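Local coordinates for uncharacterized protein (Leishmania major, PDB 3KSV) that is of unknown function but, as a zinc-binding member of the histidine triad (HIT) family, probably acts as a nucleotide hydrolase or transferase, at residues R45-V50 with H110-T115; V50-H55 with P105-H110. All coordinates share one frame; numbering follows the deposited sequence.

Interaction 1. Residues R45-V50 with H110-T115; sequences RGHMLV and HIIPKT
With CG anti to the backbone N (chi1 -179°), the imidazole of His47 is brought alongside Ile112, within reach of His110, while CG of His110 stands anti to its own carbonyl carbon (chi1 -60°), and the two rings meet rim to rim. His47 NE2 and His110 ND1 lie 3.0 Å apart in a hydrogen bond; each nitrogen sits near the plane of the other ring, though the planes are turned 58° from each other. One face of the His47 ring is covered by Ile112, whose CG1 stands 3.7 Å from the ring centroid in a CH-pi contact, and the far nitrogen, ND1, is hydrogen-bonded to Leu43 N. The His47 ring is thereby fixed by two hydrogen bonds and a methylene over one face. On the same face of the sheet as His110, Leu49 CD2 comes within 3.4 Å of His110 ND1.

Met48 and Ile111 form an antiparallel hydrogen-bonded pair, Met48 N to Ile111 O at 3.0 Å and Ile111 N to Met48 O at 2.8 Å. Their side chains run side by side on the other face, where Ile111 CD1 also reaches Val50 CG2 at 3.6 Å. Ahead of strand 48-52, Arg45 O meets Pro113 CG at 3.2 Å.

His110 is the last histidine of the predicted triad motif, and Trp125 of the second subunit meets its ring edge-to-face. The Met48, Val50 and Ile111 side chains lie against helix 64-82, and strands 34-38 and 89-96 flank the pair in the antiparallel sheet.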
loop_
_atom_site.group_PDB
_atom_site.type_symbol
_atom_site.label_atom_id
_atom_site.label_comp_id
_atom_site.label_asym_id
_atom_site.label_seq_id
_atom_site.Cartn_x
_atom_site.Cartn_y
_atom_site.Cartn_z
ATOM N N ARG A 45 5.246 -1.206 17.775
ATOM C CA ARG A 45 5.155 -2.619 18.117
ATOM C C ARG A 45 4.179 -3.344 17.168
ATOM O O ARG A 45 3.050 -2.896 16.985
ATOM C CB ARG A 45 4.708 -2.727 19.590
ATOM C CG ARG A 45 4.452 -4.123 20.117
ATOM C CD ARG A 45 5.702 -4.952 20.257
ATOM N NE ARG A 45 5.325 -6.336 20.539
ATOM C CZ ARG A 45 5.040 -6.846 21.745
ATOM N NH1 ARG A 45 5.122 -6.117 22.865
ATOM N NH2 ARG A 45 4.698 -8.132 21.828
ATOM N N GLY A 46 4.634 -4.441 16.549
ATOM C CA GLY A 46 3.814 -5.236 15.604
ATOM C C GLY A 46 3.935 -4.859 14.125
ATOM O O GLY A 46 3.215 -5.391 13.285
ATOM N N HIS A 47 4.815 -3.903 13.829
ATOM C CA HIS A 47 5.176 -3.486 12.462
ATOM C C HIS A 47 5.721 -4.674 11.679
ATOM O O HIS A 47 6.691 -5.334 12.099
ATOM C CB HIS A 47 6.224 -2.360 12.553
ATOM C CG HIS A 47 6.691 -1.788 11.238
ATOM N ND1 HIS A 47 7.447 -0.636 11.180
ATOM C CD2 HIS A 47 6.548 -2.205 9.953
ATOM C CE1 HIS A 47 7.739 -0.361 9.923
ATOM N NE2 HIS A 47 7.206 -1.296 9.157
ATOM N N MET A 48 5.085 -4.943 10.540
ATOM C CA MET A 48 5.455 -6.068 9.721
ATOM C C MET A 48 5.603 -5.663 8.286
ATOM O O MET A 48 5.267 -4.543 7.908
ATOM C CB MET A 48 4.441 -7.218 9.877
ATOM C CG MET A 48 3.020 -6.972 9.382
ATOM S SD MET A 48 2.075 -8.509 9.462
ATOM C CE MET A 48 3.007 -9.455 8.226
ATOM N N LEU A 49 6.135 -6.606 7.506
ATOM C CA LEU A 49 6.465 -6.427 6.110
ATOM C C LEU A 49 5.849 -7.550 5.264
ATOM O O LEU A 49 5.802 -8.699 5.698
ATOM C CB LEU A 49 7.972 -6.463 5.941
ATOM C CG LEU A 49 8.777 -5.427 6.732
ATOM C CD1 LEU A 49 10.253 -5.837 6.790
ATOM C CD2 LEU A 49 8.634 -4.057 6.150
ATOM N N VAL A 50 5.365 -7.209 4.074
ATOM C CA VAL A 50 4.915 -8.194 3.087
ATOM C C VAL A 50 5.690 -7.934 1.801
ATOM O O VAL A 50 5.626 -6.836 1.246
ATOM C CB VAL A 50 3.402 -8.064 2.786
ATOM C CG1 VAL A 50 3.005 -8.940 1.605
ATOM C CG2 VAL A 50 2.579 -8.404 4.016
ATOM N N HIS A 110 5.038 -2.121 4.099
ATOM C CA HIS A 110 5.012 -2.001 5.542
ATOM C C HIS A 110 3.534 -2.031 5.972
ATOM O O HIS A 110 2.697 -1.351 5.338
ATOM C CB HIS A 110 5.603 -0.651 5.962
ATOM C CG HIS A 110 7.026 -0.415 5.533
ATOM N ND1 HIS A 110 8.098 -0.661 6.358
ATOM C CD2 HIS A 110 7.542 0.129 4.400
ATOM C CE1 HIS A 110 9.212 -0.310 5.739
ATOM N NE2 HIS A 110 8.903 0.170 4.547
ATOM N N ILE A 111 3.219 -2.803 7.022
ATOM C CA ILE A 111 1.937 -2.670 7.747
ATOM C C ILE A 111 2.261 -2.226 9.159
ATOM O O ILE A 111 2.814 -3.004 9.937
ATOM C CB ILE A 111 1.060 -3.950 7.754
ATOM C CG1 ILE A 111 1.001 -4.623 6.362
ATOM C CG2 ILE A 111 -0.399 -3.591 8.203
ATOM C CD1 ILE A 111 2.294 -5.315 5.939
ATOM N N ILE A 112 1.955 -0.960 9.477
ATOM C CA ILE A 112 2.498 -0.290 10.671
ATOM C C ILE A 112 1.368 0.067 11.630
ATOM O O ILE A 112 0.565 0.949 11.311
ATOM C CB ILE A 112 3.254 1.017 10.312
ATOM C CG1 ILE A 112 4.301 0.802 9.208
ATOM C CG2 ILE A 112 3.971 1.566 11.527
ATOM C CD1 ILE A 112 4.648 2.060 8.467
ATOM N N PRO A 113 1.284 -0.613 12.808
ATOM C CA PRO A 113 0.273 -0.293 13.821
ATOM C C PRO A 113 0.380 1.150 14.267
ATOM O O PRO A 113 1.494 1.665 14.420
ATOM C CB PRO A 113 0.628 -1.215 14.988
ATOM C CG PRO A 113 1.313 -2.381 14.328
ATOM C CD PRO A 113 2.050 -1.820 13.167
ATOM N N LYS A 114 -0.769 1.799 14.428
ATOM C CA LYS A 114 -0.830 3.168 14.923
ATOM C C LYS A 114 -1.552 3.101 16.246
ATOM O O LYS A 114 -2.781 3.189 16.337
ATOM C CB LYS A 114 -1.553 4.111 13.941
ATOM C CG LYS A 114 -1.464 5.603 14.327
ATOM C CD LYS A 114 -0.034 6.121 14.143
ATOM C CE LYS A 114 0.123 7.612 14.329
ATOM N NZ LYS A 114 -0.851 8.368 13.516
ATOM N N THR A 115 -0.756 2.919 17.280
ATOM C CA THR A 115 -1.273 2.727 18.610
ATOM C C THR A 115 -1.497 4.095 19.238
ATOM O O THR A 115 -2.331 4.253 20.108
ATOM C CB THR A 115 -0.335 1.783 19.443
ATOM O OG1 THR A 115 -0.455 2.089 20.826
ATOM C CG2 THR A 115 1.154 1.882 19.028
#

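Interaction 2. Residues V50-H55 with P105-H110; sequences VIPKEH and PHVHFH. With ZN (zinc ion), chain B.
The zinc site and the predicted histidine triad motif of this HIT domain come together here, where strand 48-52 and the chain leading into strand 109-114 run antiparallel and then part. His55 and His106 each give ND1 to the zinc ion, His55 ND1 at 2.0 Å and His106 ND1 at 2.3 Å, with their ring planes 79° apart; Cys13 and Cys16 complete the four-ligand site. CG is anti to the backbone N in both histidines (chi1 -175° in His55), and the two side chains cross as they converge on the metal.

The second nitrogen of His106 is used as well: NE2 donates to Pro52 O at 2.8 Å, with the oxygen practically in the ring plane. This backbone carbonyl is a second-shell partner which, with the metal at ND1, fixes the rotation of the ring, and it would probably strengthen ND1 as a zinc ligand.

Where the strands pair, Val50 and Phe109 exchange two backbone hydrogen bonds, N to O at 2.9 Å each way, and their side chains lie on the face covered by helix 64-82. Pro52 CD rests 3.9 Å from Val107 CB and also against Val107 O, a buried oxygen that has no hydrogen-bonding partner in the model. Ile51 CG2 presses on His108 CB at 3.4 Å.

His108 is the predicted nucleophile, expected to carry the AMP through NE2, as in other HIT proteins. Its other nitrogen is held within the motif: ND1 donates to His106 O, which lies only 5° out of the imidazole plane.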
loop_
_atom_site.group_PDB
_atom_site.type_symbol
_atom_site.label_atom_id
_atom_site.label_comp_id
_atom_site.label_asym_id
_atom_site.label_seq_id
_atom_site.Cartn_x
_atom_site.Cartn_y
_atom_site.Cartn_z
ATOM N N VAL A 50 5.365 -7.209 4.074
ATOM C CA VAL A 50 4.915 -8.194 3.087
ATOM C C VAL A 50 5.690 -7.934 1.801
ATOM O O VAL A 50 5.626 -6.836 1.246
ATOM C CB VAL A 50 3.402 -8.064 2.786
ATOM C CG1 VAL A 50 3.005 -8.940 1.605
ATOM C CG2 VAL A 50 2.579 -8.404 4.016
ATOM N N ILE A 51 6.407 -8.937 1.320
ATOM C CA ILE A 51 7.242 -8.774 0.132
ATOM C C ILE A 51 6.949 -9.842 -0.934
ATOM O O ILE A 51 6.575 -10.968 -0.601
ATOM C CB ILE A 51 8.754 -8.814 0.489
ATOM C CG1 ILE A 51 9.183 -10.211 0.870
ATOM C CG2 ILE A 51 9.081 -7.848 1.643
ATOM C CD1 ILE A 51 10.684 -10.390 0.822
ATOM N N PRO A 52 7.117 -9.496 -2.221
ATOM C CA PRO A 52 7.122 -10.545 -3.218
ATOM C C PRO A 52 8.413 -11.349 -3.149
ATOM O O PRO A 52 9.466 -10.813 -2.801
ATOM C CB PRO A 52 7.048 -9.763 -4.526
ATOM C CG PRO A 52 7.773 -8.517 -4.231
ATOM C CD PRO A 52 7.371 -8.179 -2.829
ATOM N N LYS A 53 8.334 -12.629 -3.469
ATOM C CA LYS A 53 9.534 -13.447 -3.577
ATOM C C LYS A 53 10.422 -12.984 -4.743
ATOM O O LYS A 53 11.645 -13.009 -4.635
ATOM C CB LYS A 53 9.163 -14.922 -3.729
ATOM C CG LYS A 53 8.688 -15.577 -2.424
ATOM C CD LYS A 53 8.041 -16.940 -2.697
ATOM C CE LYS A 53 7.892 -17.787 -1.442
ATOM N NZ LYS A 53 7.019 -18.979 -1.682
ATOM N N GLU A 54 9.803 -12.531 -5.831
ATOM C CA GLU A 54 10.525 -12.017 -7.004
ATOM C C GLU A 54 11.293 -10.750 -6.612
ATOM O O GLU A 54 10.761 -9.907 -5.883
ATOM C CB GLU A 54 9.516 -11.692 -8.139
ATOM C CG GLU A 54 10.133 -11.224 -9.484
ATOM C CD GLU A 54 9.142 -10.445 -10.410
ATOM O OE1 GLU A 54 7.896 -10.389 -10.145
ATOM O OE2 GLU A 54 9.638 -9.870 -11.416
ATOM N N HIS A 55 12.532 -10.609 -7.084
ATOM C CA HIS A 55 13.263 -9.349 -6.890
ATOM C C HIS A 55 12.762 -8.299 -7.886
ATOM O O HIS A 55 13.321 -8.142 -8.975
ATOM C CB HIS A 55 14.791 -9.515 -7.010
ATOM C CG HIS A 55 15.560 -8.263 -6.693
ATOM N ND1 HIS A 55 15.861 -7.871 -5.406
ATOM C CD2 HIS A 55 16.065 -7.302 -7.504
ATOM C CE1 HIS A 55 16.517 -6.726 -5.439
ATOM N NE2 HIS A 55 16.662 -6.361 -6.700
ATOM N N PRO A 105 16.286 -1.991 -2.193
ATOM C CA PRO A 105 15.758 -1.991 -3.558
ATOM C C PRO A 105 14.957 -3.257 -3.936
ATOM O O PRO A 105 15.238 -3.897 -4.959
ATOM C CB PRO A 105 17.029 -1.838 -4.424
ATOM C CG PRO A 105 18.104 -2.490 -3.636
ATOM C CD PRO A 105 17.729 -2.301 -2.168
ATOM N N HIS A 106 13.961 -3.599 -3.117
ATOM C CA HIS A 106 13.094 -4.767 -3.348
ATOM C C HIS A 106 11.723 -4.352 -2.790
ATOM O O HIS A 106 11.647 -3.776 -1.694
ATOM C CB HIS A 106 13.715 -6.004 -2.651
ATOM C CG HIS A 106 12.945 -7.293 -2.803
ATOM N ND1 HIS A 106 13.553 -8.487 -3.130
ATOM C CD2 HIS A 106 11.641 -7.591 -2.609
ATOM C CE1 HIS A 106 12.654 -9.456 -3.158
ATOM N NE2 HIS A 106 11.482 -8.936 -2.849
ATOM N N VAL A 107 10.651 -4.582 -3.552
ATOM C CA VAL A 107 9.313 -4.138 -3.133
ATOM C C VAL A 107 9.005 -4.706 -1.742
ATOM O O VAL A 107 9.152 -5.908 -1.499
ATOM C CB VAL A 107 8.222 -4.608 -4.114
ATOM C CG1 VAL A 107 6.826 -4.365 -3.541
ATOM C CG2 VAL A 107 8.383 -3.900 -5.480
ATOM N N HIS A 108 8.607 -3.830 -0.817
ATOM C CA HIS A 108 8.119 -4.277 0.476
ATOM C C HIS A 108 7.027 -3.341 0.978
ATOM O O HIS A 108 7.189 -2.122 0.970
ATOM C CB HIS A 108 9.256 -4.433 1.486
ATOM C CG HIS A 108 10.144 -3.236 1.599
ATOM N ND1 HIS A 108 10.986 -2.840 0.583
ATOM C CD2 HIS A 108 10.362 -2.379 2.624
ATOM C CE1 HIS A 108 11.673 -1.783 0.975
ATOM N NE2 HIS A 108 11.313 -1.479 2.206
ATOM N N PHE A 109 5.906 -3.945 1.359
ATOM C CA PHE A 109 4.789 -3.254 1.972
ATOM C C PHE A 109 4.956 -3.286 3.484
ATOM O O PHE A 109 5.014 -4.345 4.079
ATOM C CB PHE A 109 3.467 -3.940 1.598
ATOM C CG PHE A 109 3.022 -3.671 0.209
ATOM C CD1 PHE A 109 2.091 -2.669 -0.046
ATOM C CD2 PHE A 109 3.546 -4.395 -0.850
ATOM C CE1 PHE A 109 1.689 -2.402 -1.301
ATOM C CE2 PHE A 109 3.141 -4.132 -2.136
ATOM C CZ PHE A 109 2.196 -3.137 -2.368
ATOM N N HIS A 110 5.038 -2.121 4.099
ATOM C CA HIS A 110 5.012 -2.001 5.542
ATOM C C HIS A 110 3.534 -2.031 5.972
ATOM O O HIS A 110 2.697 -1.351 5.338
ATOM C CB HIS A 110 5.603 -0.651 5.962
ATOM C CG HIS A 110 7.026 -0.415 5.533
ATOM N ND1 HIS A 110 8.098 -0.661 6.358
ATOM C CD2 HIS A 110 7.542 0.129 4.400
ATOM C CE1 HIS A 110 9.212 -0.310 5.739
ATOM N NE2 HIS A 110 8.903 0.170 4.547
HETATM ZN ZN ZN B . 15.778 -8.475 -3.517
#

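From the N terminus, the chain passes the two zinc cysteines and strands 27-30 and 34-38 before entering 45-50, the first half of interaction 1, and running directly into 50-55, the first half of interaction 2. It then traverses helix 64-82 and strand 89-96 and returns through 105-110, which closes interaction 2, the inner loop; 110-115 follows at once and closes interaction 1, the outer one. Their segments share Val50 and His110, and the strand pairing of one runs on into the other as far as Val50 and Phe109, their centres about 15 Å apart. Interaction 2 ties the zinc site to the end of the sheet, whereas interaction 1 carries the pairing towards the second subunit.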